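LS-24 (Lathyrus sativus, PDB 3LP9) is a hemopexin-fold seed albumin that probably binds hemin as a monomer and spermine as a dimer, and may act in oxidative-stress response and polyamine biosynthesis. Local coordinates at residues T168-E171 with S172-A176; I97-G100 with P101-I104. All coordinates share one frame; numbering follows the deposited sequence.

Interaction 1: T168-E171 with S172-A176; sequences TIFE and SGADA. With CA (calcium ion), chain E.
A type I beta turn at Phe170-Gly173 opens the segment that runs inward to the calcium site of this hemopexin propeller. The evidence is the bond from Gly173 N to Phe170 O, 2.9 Å long and nearly straight at 168°, together with the backbone angles of Glu171 and Ser172. The N-H arrives from above the carbonyl plane, 63° out of it. Ser172 OG turns back over the bend and gives Ile169 O a weak bond of 3.3 Å; chi1 of 63°, which sets OG between the backbone N and the carbonyl carbon, directs it there. Lys190 reinforces this side of the turn, since its NZ gives one hydrogen bond to Ile169 O and another to Gly173 O. Gly173 has a positive phi, at which a beta carbon would press on the preceding carbonyl oxygen.

In the four-bladed fold, the turn lies between helix 158-161 and strand 176-179, the innermost strand of its blade. Phe170 points into that blade with CG anti to its carbonyl carbon, and the ring reaches Phe188 and meets Phe165. Ala174 CB comes to the ring edge, near its plane, 4.2 Å from Phe170 CD1, while Ile169 CG1 lies over one face, offset toward the rim. Beyond Ala174, a classic beta bulge sets Asp175 and Ala176 both opposite Phe189. Glu171 is extended beyond CG and its OE1 accepts a bond from Asn167 N, whereas the carboxylate of Asp175 is taken by Asp191 N. Asp175 O is 2.5 Å from the calcium ion, which the carbonyl oxygens of Asn7, Asp65 and Asp121 and a water at 2.9 Å also bind.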
loop_
_atom_site.group_PDB
_atom_site.type_symbol
_atom_site.label_atom_id
_atom_site.label_comp_id
_atom_site.label_asym_id
_atom_site.label_seq_id
_atom_site.Cartn_x
_atom_site.Cartn_y
_atom_site.Cartn_z
ATOM N N THR A 168 -14.259 -23.350 -21.507
ATOM C CA THR A 168 -12.808 -23.216 -21.502
ATOM C C THR A 168 -12.473 -22.740 -20.090
ATOM O O THR A 168 -13.351 -22.363 -19.329
ATOM C CB THR A 168 -12.274 -22.200 -22.574
ATOM O OG1 THR A 168 -12.555 -20.838 -22.198
ATOM C CG2 THR A 168 -12.887 -22.456 -23.941
ATOM N N ILE A 169 -11.198 -22.811 -19.734
ATOM C CA ILE A 169 -10.664 -22.380 -18.461
ATOM C C ILE A 169 -10.815 -20.890 -18.225
ATOM O O ILE A 169 -10.844 -20.403 -17.108
ATOM C CB ILE A 169 -9.202 -22.831 -18.397
ATOM C CG1 ILE A 169 -8.374 -22.148 -19.494
ATOM C CG2 ILE A 169 -9.140 -24.397 -18.515
ATOM C CD1 ILE A 169 -6.965 -22.229 -19.255
ATOM N N PHE A 170 -10.930 -20.147 -19.298
ATOM C CA PHE A 170 -11.072 -18.669 -19.226
ATOM C C PHE A 170 -12.478 -18.210 -18.815
ATOM O O PHE A 170 -12.656 -17.093 -18.330
ATOM C CB PHE A 170 -10.562 -18.014 -20.518
ATOM C CG PHE A 170 -9.090 -18.163 -20.722
ATOM C CD1 PHE A 170 -8.191 -17.420 -19.951
ATOM C CD2 PHE A 170 -8.590 -19.101 -21.638
ATOM C CE1 PHE A 170 -6.837 -17.607 -20.107
ATOM C CE2 PHE A 170 -7.202 -19.266 -21.816
ATOM C CZ PHE A 170 -6.348 -18.527 -21.073
ATOM N N GLU A 171 -13.474 -19.094 -18.991
ATOM C CA GLU A 171 -14.889 -18.843 -18.593
ATOM C C GLU A 171 -15.034 -18.357 -17.134
ATOM O O GLU A 171 -15.915 -17.543 -16.824
ATOM C CB GLU A 171 -15.677 -20.104 -18.861
ATOM C CG GLU A 171 -17.025 -20.193 -18.284
ATOM C CD GLU A 171 -17.752 -21.468 -18.741
ATOM O OE1 GLU A 171 -17.093 -22.471 -19.134
ATOM O OE2 GLU A 171 -19.006 -21.469 -18.660
ATOM N N SER A 172 -14.129 -18.852 -16.265
ATOM C CA SER A 172 -14.064 -18.491 -14.877
ATOM C C SER A 172 -12.962 -17.507 -14.467
ATOM O O SER A 172 -12.707 -17.355 -13.258
ATOM C CB SER A 172 -13.880 -19.752 -14.062
ATOM O OG SER A 172 -12.658 -20.387 -14.378
ATOM N N GLY A 173 -12.319 -16.842 -15.425
ATOM C CA GLY A 173 -11.292 -15.881 -15.072
ATOM C C GLY A 173 -9.921 -16.015 -15.723
ATOM O O GLY A 173 -9.631 -16.995 -16.383
ATOM N N ALA A 174 -9.091 -15.005 -15.550
ATOM C CA ALA A 174 -7.743 -15.031 -16.098
ATOM C C ALA A 174 -6.649 -14.578 -15.101
ATOM O O ALA A 174 -6.876 -13.787 -14.194
ATOM C CB ALA A 174 -7.717 -14.180 -17.378
ATOM N N ASP A 175 -5.459 -15.132 -15.271
ATOM C CA ASP A 175 -4.295 -14.755 -14.483
ATOM C C ASP A 175 -3.798 -13.340 -14.909
ATOM O O ASP A 175 -3.542 -12.473 -14.066
ATOM C CB ASP A 175 -3.192 -15.799 -14.634
ATOM C CG ASP A 175 -3.394 -17.031 -13.753
ATOM O OD1 ASP A 175 -4.401 -17.059 -12.995
ATOM O OD2 ASP A 175 -2.554 -17.958 -13.818
ATOM N N ALA A 176 -3.697 -13.122 -16.212
ATOM C CA ALA A 176 -3.195 -11.889 -16.796
ATOM C C ALA A 176 -3.677 -11.765 -18.263
ATOM O O ALA A 176 -4.213 -12.728 -18.862
ATOM C CB ALA A 176 -1.734 -11.876 -16.780
HETATM CA CA CA E . -3.362 -11.141 -11.917
HETATM O O HOH W 1 -4.354 -10.255 -9.349
#

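Interaction 2: I97-G100 with P101-I104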
loop_
_atom_site.group_PDB
_atom_site.type_symbol
_atom_site.label_atom_id
_atom_site.label_comp_id
_atom_site.label_asym_id
_atom_site.label_seq_id
_atom_site.Cartn_x
_atom_site.Cartn_y
_atom_site.Cartn_z
ATOM N N ILE A 97 6.571 7.475 -11.226
ATOM C CA ILE A 97 5.173 7.275 -10.846
ATOM C C ILE A 97 4.530 8.571 -11.261
ATOM O O ILE A 97 5.104 9.603 -11.053
ATOM C CB ILE A 97 4.985 7.018 -9.297
ATOM C CG1 ILE A 97 5.572 5.673 -8.869
ATOM C CG2 ILE A 97 3.568 6.995 -8.918
ATOM C CD1 ILE A 97 5.624 5.510 -7.379
ATOM N N ILE A 98 3.328 8.505 -11.801
ATOM C CA ILE A 98 2.532 9.683 -12.131
ATOM C C ILE A 98 1.312 9.920 -11.192
ATOM O O ILE A 98 0.917 11.052 -10.919
ATOM C CB ILE A 98 2.087 9.668 -13.637
ATOM C CG1 ILE A 98 3.286 10.012 -14.555
ATOM C CG2 ILE A 98 0.905 10.642 -13.834
ATOM C CD1 ILE A 98 3.215 9.362 -15.851
ATOM N N LEU A 99 0.766 8.837 -10.647
ATOM C CA LEU A 99 -0.495 8.894 -9.877
ATOM C C LEU A 99 -0.313 7.866 -8.785
ATOM O O LEU A 99 0.160 6.750 -9.088
ATOM C CB LEU A 99 -1.558 8.321 -10.767
ATOM C CG LEU A 99 -2.930 8.812 -11.238
ATOM C CD1 LEU A 99 -3.884 8.648 -10.117
ATOM C CD2 LEU A 99 -2.843 10.232 -11.754
ATOM N N GLY A 100 -0.693 8.193 -7.544
ATOM C CA GLY A 100 -0.686 7.191 -6.478
ATOM C C GLY A 100 0.697 6.894 -5.841
ATOM O O GLY A 100 1.602 7.728 -5.939
ATOM N N PRO A 101 0.860 5.720 -5.207
ATOM C CA PRO A 101 -0.166 4.661 -5.031
ATOM C C PRO A 101 -1.471 5.106 -4.340
ATOM O O PRO A 101 -1.469 5.781 -3.331
ATOM C CB PRO A 101 0.574 3.554 -4.251
ATOM C CG PRO A 101 2.099 3.829 -4.516
ATOM C CD PRO A 101 2.161 5.328 -4.613
ATOM N N LYS A 102 -2.596 4.741 -4.966
ATOM C CA LYS A 102 -3.931 5.002 -4.420
ATOM C C LYS A 102 -4.831 3.762 -4.475
ATOM O O LYS A 102 -4.732 2.941 -5.345
ATOM C CB LYS A 102 -4.620 6.152 -5.190
ATOM C CG LYS A 102 -4.311 7.566 -4.688
ATOM C CD LYS A 102 -5.362 8.516 -5.288
ATOM C CE LYS A 102 -5.023 9.970 -5.015
ATOM N NZ LYS A 102 -4.183 10.408 -6.185
ATOM N N LYS A 103 -5.758 3.670 -3.530
ATOM C CA LYS A 103 -6.701 2.577 -3.461
ATOM C C LYS A 103 -7.486 2.555 -4.789
ATOM O O LYS A 103 -7.856 3.593 -5.279
ATOM C CB LYS A 103 -7.635 2.829 -2.277
ATOM C CG LYS A 103 -7.197 2.154 -0.955
ATOM C CD LYS A 103 -7.786 2.877 0.203
ATOM C CE LYS A 103 -7.575 2.125 1.465
ATOM N NZ LYS A 103 -8.255 2.792 2.636
ATOM N N ILE A 104 -7.746 1.368 -5.327
ATOM C CA ILE A 104 -8.505 1.215 -6.542
ATOM C C ILE A 104 -9.822 1.975 -6.483
ATOM O O ILE A 104 -10.113 2.755 -7.380
ATOM C CB ILE A 104 -8.768 -0.285 -6.855
ATOM C CG1 ILE A 104 -7.461 -1.027 -7.173
ATOM C CG2 ILE A 104 -9.812 -0.465 -7.917
ATOM C CD1 ILE A 104 -7.600 -2.488 -7.054
#
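The cis peptide between Gly100 and Pro101 is the flat group of this contact, and its two long edges are unlike. Along one edge the alpha carbons of Gly100 and Pro101 stand 3.0 Å apart, the short spacing that identifies a cis bond. Along the other edge Pro101 CD lies beside Gly100 O, at 2.8 Å. Leu99 O lies on one side of the plane, displaced toward Gly100 CA and 4.1 Å from Pro101 N. The side chain of Ile97 is on this same side but displaced past the CD edge, where its CD1 meets Pro101 CD at 4.4 Å, a loose apolar touch. Lys102 leaves from the alpha-carbon edge toward the other side, its CG 4.1 Å from Gly100 CA.

The lysine then runs alongside Leu99; a chi4 of 90° bends its last bond, and NZ ends 4.3 Å from Leu99 CD1, a loose contact of the ammonium end with a methyl group. Gly100 has a positive phi of 80°, and a beta carbon on it would clash with Pro101 CA and Lys102 N.

The second subunit binds along this kink. Gln56 and Ser61 of that subunit take bonds with Ile97 O and Pro101 O, and Lys103 NZ forms a salt bridge with Glu80 of that subunit. Within the chain, the kink interrupts the last strand of a propeller blade: Ile98 and Leu99 both pair with Leu85 in a classic beta bulge, Lys102 resumes pairing with Cys83 on the same strand 82-87, and Leu99 and Lys102 both rest on Val107 of helix 104-107, for which Lys103 is the N-cap.

How the interactions relate
Interactions 1 and 2 lie on opposite sides of the chain's centre, their centres 27 Å apart and their nearest atoms about 13 Å apart, so neither touches the other. They belong to different blades, one at the inner end of a blade and one at its outer edge. Residues 168-176 lead into an innermost strand and end at the calcium ion, whereas residues 97-104 form the broken last strand of the blade beginning near Asp65. That aspartate supplies another carbonyl to the same ion, and the side chain of Pro101 is about 12 Å from its side chain. Only interaction 2 meets the second subunit; interaction 1 is touched by no other chain of the assembly.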